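Long-range contact in molinate hydrolase (Gulosibacter molinativorax, PDB 4UB9), which probably hydrolyses the thiocarbamate herbicide molinate, as a zinc-binding member of the amidohydrolase family: residues I316-Q329 with M361-D373. Residues are numbered along the deposited sequence; the frame is centred on the assembly and turned at random.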
ATOM      1  N   ILE A 316      29.412 -14.608 -24.903  1.00 32.66           N
ATOM      2  CA  ILE A 316      30.275 -13.565 -25.448  1.00 34.53           C
ATOM      3  C   ILE A 316      30.827 -14.023 -26.772  1.00 36.41           C
ATOM      4  O   ILE A 316      30.893 -13.243 -27.747  1.00 38.79           O
ATOM      5  CB  ILE A 316      31.399 -13.215 -24.485  1.00 38.19           C
ATOM      6  CG1 ILE A 316      30.838 -12.373 -23.329  1.00 41.34           C
ATOM      7  CG2 ILE A 316      32.480 -12.440 -25.196  1.00 42.79           C
ATOM      8  CD1 ILE A 316      31.815 -12.133 -22.202  1.00 40.17           C
ATOM      9  N   GLU A 317      31.221 -15.291 -26.842  1.00 37.68           N
ATOM     10  CA  GLU A 317      31.774 -15.850 -28.103  1.00 42.59           C
ATOM     11  C   GLU A 317      30.779 -15.848 -29.256  1.00 35.32           C
ATOM     12  O   GLU A 317      31.117 -15.534 -30.391  1.00 35.49           O
ATOM     13  CB  GLU A 317      32.327 -17.253 -27.876  1.00 54.25           C
ATOM     14  CG  GLU A 317      33.714 -17.225 -27.241  1.00 67.60           C
ATOM     15  CD  GLU A 317      33.972 -18.500 -26.433  1.00 83.13           C
ATOM     16  OE1 GLU A 317      34.779 -18.447 -25.489  1.00 87.40           O
ATOM     17  OE2 GLU A 317      33.353 -19.559 -26.732  1.00 89.67           O
ATOM     18  N   LYS A 318      29.522 -16.095 -28.947  1.00 35.66           N
ATOM     19  CA  LYS A 318      28.474 -15.923 -29.970  1.00 38.07           C
ATOM     20  C   LYS A 318      28.369 -14.487 -30.490  1.00 41.36           C
ATOM     21  O   LYS A 318      28.108 -14.258 -31.670  1.00 39.29           O
ATOM     22  CB  LYS A 318      27.113 -16.301 -29.440  1.00 37.54           C
ATOM     23  CG  LYS A 318      26.930 -17.765 -29.154  1.00 39.03           C
ATOM     24  CD  LYS A 318      25.454 -18.096 -29.001  1.00 41.34           C
ATOM     25  CE  LYS A 318      25.234 -19.460 -28.368  1.00 40.97           C
ATOM     26  NZ  LYS A 318      23.794 -19.839 -28.506  1.00 45.77           N
ATOM     27  N   LEU A 319      28.526 -13.524 -29.596  1.00 37.89           N
ATOM     28  CA  LEU A 319      28.416 -12.129 -29.993  1.00 37.59           C
ATOM     29  C   LEU A 319      29.554 -11.784 -30.955  1.00 38.88           C
ATOM     30  O   LEU A 319      29.369 -11.060 -31.951  1.00 39.92           O
ATOM     31  CB  LEU A 319      28.479 -11.195 -28.775  1.00 37.23           C
ATOM     32  CG  LEU A 319      27.232 -11.157 -27.889  1.00 35.09           C
ATOM     33  CD1 LEU A 319      27.494 -10.409 -26.593  1.00 32.89           C
ATOM     34  CD2 LEU A 319      26.065 -10.508 -28.608  1.00 35.03           C
ATOM     35  N   LEU A 320      30.728 -12.274 -30.625  1.00 39.33           N
ATOM     36  CA  LEU A 320      31.924 -12.049 -31.451  1.00 38.41           C
ATOM     37  C   LEU A 320      31.779 -12.744 -32.796  1.00 41.06           C
ATOM     38  O   LEU A 320      31.945 -12.148 -33.843  1.00 41.36           O
ATOM     39  CB  LEU A 320      33.159 -12.578 -30.746  1.00 35.87           C
ATOM     40  CG  LEU A 320      33.551 -11.725 -29.527  1.00 38.28           C
ATOM     41  CD1 LEU A 320      34.633 -12.426 -28.728  1.00 35.88           C
ATOM     42  CD2 LEU A 320      33.988 -10.308 -29.901  1.00 35.49           C
ATOM     43  N   GLU A 321      31.383 -13.998 -32.749  1.00 41.41           N
ATOM     44  CA  GLU A 321      31.275 -14.794 -33.946  1.00 43.92           C
ATOM     45  C   GLU A 321      30.199 -14.201 -34.878  1.00 39.88           C
ATOM     46  O   GLU A 321      30.424 -14.055 -36.046  1.00 37.98           O
ATOM     47  CB  GLU A 321      30.994 -16.261 -33.543  1.00 55.67           C
ATOM     48  CG  GLU A 321      31.138 -17.287 -34.659  1.00 65.20           C
ATOM     49  CD  GLU A 321      29.839 -17.539 -35.419  1.00 81.16           C
ATOM     50  OE1 GLU A 321      28.739 -17.527 -34.799  1.00 93.14           O
ATOM     51  OE2 GLU A 321      29.913 -17.755 -36.656  1.00 97.06           O
ATOM     52  N   LYS A 322      29.026 -13.870 -34.348  1.00 38.45           N
ATOM     53  CA  LYS A 322      27.904 -13.331 -35.171  1.00 35.32           C
ATOM     54  C   LYS A 322      28.032 -11.858 -35.440  1.00 35.49           C
ATOM     55  O   LYS A 322      27.407 -11.335 -36.324  1.00 35.11           O
ATOM     56  CB  LYS A 322      26.552 -13.615 -34.533  1.00 36.35           C
ATOM     57  CG  LYS A 322      26.116 -15.070 -34.662  1.00 38.81           C
ATOM     58  CD  LYS A 322      25.205 -15.534 -33.536  1.00 43.44           C
ATOM     59  CE  LYS A 322      24.483 -16.848 -33.871  1.00 51.02           C
ATOM     60  NZ  LYS A 322      23.174 -16.511 -34.525  1.00 56.02           N
ATOM     61  N   GLN A 323      28.852 -11.181 -34.646  1.00 39.31           N
ATOM     62  CA  GLN A 323      29.058  -9.712 -34.788  1.00 44.46           C
ATOM     63  C   GLN A 323      27.755  -8.931 -34.626  1.00 39.73           C
ATOM     64  O   GLN A 323      27.384  -8.151 -35.458  1.00 41.25           O
ATOM     65  CB  GLN A 323      29.738  -9.370 -36.128  1.00 43.52           C
ATOM     66  CG  GLN A 323      31.218  -9.743 -36.138  1.00 47.81           C
ATOM     67  CD  GLN A 323      32.033  -8.859 -35.180  1.00 56.37           C
ATOM     68  OE1 GLN A 323      32.524  -9.316 -34.135  1.00 59.99           O
ATOM     69  NE2 GLN A 323      32.180  -7.584 -35.539  1.00 55.86           N
ATOM     70  N   LEU A 324      27.053  -9.221 -33.568  1.00 37.39           N
ATOM     71  CA  LEU A 324      25.829  -8.545 -33.289  1.00 35.43           C
ATOM     72  C   LEU A 324      26.101  -7.340 -32.386  1.00 34.85           C
ATOM     73  O   LEU A 324      26.968  -7.377 -31.536  1.00 30.30           O
ATOM     74  CB  LEU A 324      24.810  -9.494 -32.612  1.00 34.58           C
ATOM     75  CG  LEU A 324      24.346 -10.706 -33.416  1.00 35.53           C
ATOM     76  CD1 LEU A 324      23.484 -11.615 -32.561  1.00 36.41           C
ATOM     77  CD2 LEU A 324      23.565 -10.289 -34.658  1.00 33.84           C
ATOM     78  N   TRP A 325      25.267  -6.314 -32.543  1.00 36.27           N
ATOM     79  CA  TRP A 325      25.346  -5.120 -31.734  1.00 34.21           C
ATOM     80  C   TRP A 325      24.612  -5.246 -30.408  1.00 32.80           C
ATOM     81  O   TRP A 325      23.414  -5.532 -30.356  1.00 32.95           O
ATOM     82  CB  TRP A 325      24.797  -3.944 -32.493  1.00 35.88           C
ATOM     83  CG  TRP A 325      25.545  -3.603 -33.686  1.00 34.57           C
ATOM     84  CD1 TRP A 325      25.155  -3.822 -34.956  1.00 39.08           C
ATOM     85  CD2 TRP A 325      26.791  -2.926 -33.757  1.00 33.87           C
ATOM     86  NE1 TRP A 325      26.091  -3.320 -35.829  1.00 39.71           N
ATOM     87  CE2 TRP A 325      27.113  -2.779 -35.117  1.00 36.70           C
ATOM     88  CE3 TRP A 325      27.678  -2.433 -32.809  1.00 38.58           C
ATOM     89  CZ2 TRP A 325      28.283  -2.176 -35.557  1.00 37.09           C
ATOM     90  CZ3 TRP A 325      28.872  -1.821 -33.245  1.00 37.94           C
ATOM     91  CH2 TRP A 325      29.152  -1.705 -34.607  1.00 37.79           C
ATOM     92  N   SER A 326      25.337  -4.972 -29.341  1.00 32.50           N
ATOM     93  CA  SER A 326      24.753  -4.829 -27.991  1.00 33.73           C
ATOM     94  C   SER A 326      24.728  -3.386 -27.535  1.00 34.84           C
ATOM     95  O   SER A 326      25.782  -2.722 -27.576  1.00 35.96           O
ATOM     96  CB  SER A 326      25.622  -5.580 -27.005  1.00 31.40           C
ATOM     97  OG  SER A 326      25.621  -6.944 -27.282  1.00 33.92           O
ATOM     98  N   GLU A 327      23.583  -2.858 -27.103  1.00 35.33           N
ATOM     99  CA  GLU A 327      23.630  -1.627 -26.332  1.00 34.71           C
ATOM    100  C   GLU A 327      23.681  -1.979 -24.886  1.00 31.86           C
ATOM    101  O   GLU A 327      23.127  -2.975 -24.456  1.00 33.78           O
ATOM    102  CB  GLU A 327      22.624  -0.496 -26.691  1.00 38.97           C
ATOM    103  CG  GLU A 327      21.295  -0.450 -26.029  1.00 44.80           C
ATOM    104  CD  GLU A 327      21.189   0.322 -24.720  1.00 42.38           C
ATOM    105  OE1 GLU A 327      20.765   1.498 -24.704  1.00 38.75           O
ATOM    106  OE2 GLU A 327      21.420  -0.318 -23.697  1.00 42.87           O
ATOM    107  N   VAL A 328      24.394  -1.156 -24.145  1.00 32.80           N
ATOM    108  CA  VAL A 328      24.564  -1.352 -22.703  1.00 31.80           C
ATOM    109  C   VAL A 328      24.392  -0.023 -22.036  1.00 28.60           C
ATOM    110  O   VAL A 328      24.496   1.019 -22.685  1.00 25.20           O
ATOM    111  CB  VAL A 328      25.915  -1.920 -22.324  1.00 33.35           C
ATOM    112  CG1 VAL A 328      26.140  -3.237 -23.041  1.00 36.82           C
ATOM    113  CG2 VAL A 328      27.005  -0.948 -22.682  1.00 34.98           C
ATOM    114  N   GLN A 329      23.990  -0.089 -20.773  1.00 29.44           N
ATOM    115  CA  GLN A 329      23.577   1.121 -20.013  1.00 34.80           C
ATOM    116  C   GLN A 329      24.282   1.087 -18.685  1.00 35.91           C
ATOM    117  O   GLN A 329      23.821   0.444 -17.749  1.00 37.05           O
ATOM    118  CB  GLN A 329      22.078   1.201 -19.813  1.00 35.07           C
ATOM    119  CG  GLN A 329      21.389   1.478 -21.134  1.00 41.49           C
ATOM    120  CD  GLN A 329      19.883   1.412 -21.075  1.00 41.37           C
ATOM    121  OE1 GLN A 329      19.279   1.530 -20.014  1.00 46.79           O
ATOM    122  NE2 GLN A 329      19.281   1.256 -22.218  1.00 41.02           N
ATOM    123  N   MET A 361      32.536  -7.298 -21.442  1.00 31.50           N
ATOM    124  CA  MET A 361      32.137  -7.064 -22.807  1.00 32.71           C
ATOM    125  C   MET A 361      33.127  -6.143 -23.515  1.00 34.38           C
ATOM    126  O   MET A 361      33.438  -6.304 -24.701  1.00 39.00           O
ATOM    127  CB  MET A 361      30.747  -6.474 -22.863  1.00 31.92           C
ATOM    128  CG  MET A 361      29.711  -7.413 -22.320  1.00 36.45           C
ATOM    129  SD  MET A 361      28.949  -8.489 -23.551  1.00 44.80           S
ATOM    130  CE  MET A 361      27.883  -7.287 -24.385  1.00 39.26           C
ATOM    131  N   ILE A 362      33.523  -5.108 -22.811  1.00 35.72           N
ATOM    132  CA  ILE A 362      34.430  -4.119 -23.347  1.00 36.41           C
ATOM    133  C   ILE A 362      35.748  -4.814 -23.648  1.00 37.95           C
ATOM    134  O   ILE A 362      36.298  -4.659 -24.721  1.00 36.86           O
ATOM    135  CB  ILE A 362      34.661  -2.979 -22.333  1.00 38.43           C
ATOM    136  CG1 ILE A 362      33.470  -2.027 -22.315  1.00 35.53           C
ATOM    137  CG2 ILE A 362      35.947  -2.179 -22.648  1.00 39.25           C
ATOM    138  CD1 ILE A 362      33.316  -1.255 -21.013  1.00 38.64           C
ATOM    139  N   LYS A 363      36.227  -5.554 -22.662  1.00 36.55           N
ATOM    140  CA  LYS A 363      37.491  -6.252 -22.725  1.00 40.03           C
ATOM    141  C   LYS A 363      37.538  -7.262 -23.848  1.00 38.87           C
ATOM    142  O   LYS A 363      38.517  -7.364 -24.556  1.00 41.87           O
ATOM    143  CB  LYS A 363      37.790  -6.955 -21.391  1.00 47.51           C
ATOM    144  CG  LYS A 363      39.105  -7.732 -21.386  1.00 56.35           C
ATOM    145  CD  LYS A 363      40.289  -6.865 -21.872  1.00 68.26           C
ATOM    146  CE  LYS A 363      41.268  -7.574 -22.822  1.00 74.81           C
ATOM    147  NZ  LYS A 363      42.525  -7.977 -22.135  1.00 77.27           N
ATOM    148  N   ALA A 364      36.449  -7.960 -24.066  1.00 36.92           N
ATOM    149  CA  ALA A 364      36.396  -8.908 -25.182  1.00 37.45           C
ATOM    150  C   ALA A 364      36.208  -8.234 -26.538  1.00 36.65           C
ATOM    151  O   ALA A 364      36.232  -8.884 -27.560  1.00 44.22           O
ATOM    152  CB  ALA A 364      35.297  -9.932 -24.950  1.00 34.65           C
ATOM    153  N   GLY A 365      35.973  -6.932 -26.540  1.00 36.90           N
ATOM    154  CA  GLY A 365      35.801  -6.167 -27.784  1.00 32.70           C
ATOM    155  C   GLY A 365      34.540  -6.489 -28.574  1.00 37.45           C
ATOM    156  O   GLY A 365      34.542  -6.434 -29.786  1.00 36.71           O
ATOM    157  N   VAL A 366      33.445  -6.799 -27.903  1.00 41.54           N
ATOM    158  CA  VAL A 366      32.195  -7.010 -28.626  1.00 40.46           C
ATOM    159  C   VAL A 366      31.697  -5.685 -29.173  1.00 38.19           C
ATOM    160  O   VAL A 366      32.068  -4.634 -28.704  1.00 42.01           O
ATOM    161  CB  VAL A 366      31.095  -7.633 -27.770  1.00 46.27           C
ATOM    162  CG1 VAL A 366      31.590  -8.912 -27.099  1.00 48.53           C
ATOM    163  CG2 VAL A 366      30.574  -6.650 -26.731  1.00 49.38           C
ATOM    164  N   PRO A 367      30.874  -5.735 -30.222  1.00 40.79           N
ATOM    165  CA  PRO A 367      30.372  -4.491 -30.797  1.00 36.49           C
ATOM    166  C   PRO A 367      29.338  -3.813 -29.878  1.00 39.61           C
ATOM    167  O   PRO A 367      28.350  -4.458 -29.452  1.00 34.02           O
ATOM    168  CB  PRO A 367      29.693  -4.956 -32.101  1.00 39.31           C
ATOM    169  CG  PRO A 367      30.242  -6.318 -32.377  1.00 38.02           C
ATOM    170  CD  PRO A 367      30.526  -6.912 -31.047  1.00 39.18           C
ATOM    171  N   LEU A 368      29.555  -2.532 -29.602  1.00 34.58           N
ATOM    172  CA  LEU A 368      28.809  -1.831 -28.562  1.00 31.95           C
ATOM    173  C   LEU A 368      28.188  -0.586 -29.096  1.00 30.16           C
ATOM    174  O   LEU A 368      28.809   0.179 -29.818  1.00 32.70           O
ATOM    175  CB  LEU A 368      29.739  -1.488 -27.364  1.00 32.35           C
ATOM    176  CG  LEU A 368      30.195  -2.700 -26.551  1.00 33.71           C
ATOM    177  CD1 LEU A 368      31.409  -2.399 -25.684  1.00 34.57           C
ATOM    178  CD2 LEU A 368      29.055  -3.219 -25.681  1.00 36.43           C
ATOM    179  N   VAL A 369      26.983  -0.343 -28.642  1.00 33.34           N
ATOM    180  CA  VAL A 369      26.214   0.837 -29.011  1.00 32.04           C
ATOM    181  C   VAL A 369      25.813   1.689 -27.812  1.00 33.79           C
ATOM    182  O   VAL A 369      25.415   1.198 -26.757  1.00 28.59           O
ATOM    183  CB  VAL A 369      24.940   0.430 -29.724  1.00 34.56           C
ATOM    184  CG1 VAL A 369      23.957   1.607 -29.840  1.00 35.70           C
ATOM    185  CG2 VAL A 369      25.298  -0.097 -31.106  1.00 33.67           C
ATOM    186  N   LEU A 370      25.967   3.003 -27.968  1.00 34.57           N
ATOM    187  CA  LEU A 370      25.581   3.923 -26.919  1.00 31.95           C
ATOM    188  C   LEU A 370      24.062   4.034 -26.867  1.00 29.22           C
ATOM    189  O   LEU A 370      23.399   4.320 -27.876  1.00 29.63           O
ATOM    190  CB  LEU A 370      26.200   5.314 -27.134  1.00 32.37           C
ATOM    191  CG  LEU A 370      25.945   6.382 -26.050  1.00 31.38           C
ATOM    192  CD1 LEU A 370      27.087   7.386 -26.061  1.00 33.26           C
ATOM    193  CD2 LEU A 370      24.626   7.138 -26.247  1.00 35.87           C
ATOM    194  N   GLY A 371      23.539   3.911 -25.655  1.00 28.71           N
ATOM    195  CA  GLY A 371      22.121   4.171 -25.370  1.00 27.68           C
ATOM    196  C   GLY A 371      21.895   4.285 -23.888  1.00 27.38           C
ATOM    197  O   GLY A 371      22.632   3.715 -23.110  1.00 28.12           O
ATOM    198  N   THR A 372      20.874   5.046 -23.497  1.00 30.27           N
ATOM    199  CA  THR A 372      20.739   5.451 -22.081  1.00 30.37           C
ATOM    200  C   THR A 372      19.386   5.355 -21.392  1.00 31.23           C
ATOM    201  O   THR A 372      19.313   5.477 -20.186  1.00 32.59           O
ATOM    202  CB  THR A 372      21.123   6.936 -21.946  1.00 31.19           C
ATOM    203  OG1 THR A 372      20.277   7.705 -22.806  1.00 27.79           O
ATOM    204  CG2 THR A 372      22.599   7.144 -22.332  1.00 31.51           C
ATOM    205  N   ASP A 373      18.325   5.197 -22.161  1.00 32.33           N
ATOM    206  CA  ASP A 373      16.959   5.216 -21.648  1.00 33.22           C
ATOM    207  C   ASP A 373      16.617   6.613 -21.204  1.00 33.88           C
ATOM    208  O   ASP A 373      15.652   6.818 -20.494  1.00 34.13           O
ATOM    209  CB  ASP A 373      16.736   4.201 -20.484  1.00 36.76           C
ATOM    210  CG  ASP A 373      16.218   2.793 -20.946  1.00 42.87           C
ATOM    211  OD1 ASP A 373      15.561   2.686 -22.014  1.00 46.30           O
ATOM    212  OD2 ASP A 373      16.482   1.789 -20.228  1.00 42.45           O
TER
HETATM  213  O   HOH W   1      27.724  -7.287 -28.979  1.00 29.07           O
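P367 points its CB at the benzo ring of the W325 indole, 3.3 Å from W325 CE3 and offset toward the rim, the two side chains crossing at about a right angle; proline suits the place as a compact, rigid apolar ring. With CG1 anti to the backbone N (chi1 167°), V369 turns CG2 to W325 CE3, an oblique approach. Beside them the chains pair in parallel: S326 N donates to P367 O at 3.1 Å, nearly straight, and S326 O accepts from V369 N at 2.9 Å. A water accepts from S326 OG and donates to L324 O and P367 O, so the small serine suits a polar spot with M361 CE alongside. These are neighbouring strands of the amidohydrolase TIM barrel, joined by a beta-alpha-beta crossover whose last helix, 353-363, ends in a Schellman motif at G365. Toward the helices, M361 bends so that CE meets L319 CD1 at 3.8 Å. The surface side is looser: L320 CD2 rests on V366 CG1 and the A364 carbonyl, and exposed G365 adds little. At the strands' C-terminal ends, near the zinc, Q329 extends its amide to E327, NE2 to OE1 2.9 Å, while E327 OE2 takes H302 N. A leucine in place of Q329 would probably leave E327 OE1 without this donor and its carboxylate less firmly fixed beside zinc ligand H302. G371 CA comes within 3.1 Å of E327 OE1, so near that glycine, without a CB, suits the spot. The side chain of D373, whose OD1 is held by N97, lies about 5 Å from the bound zinc.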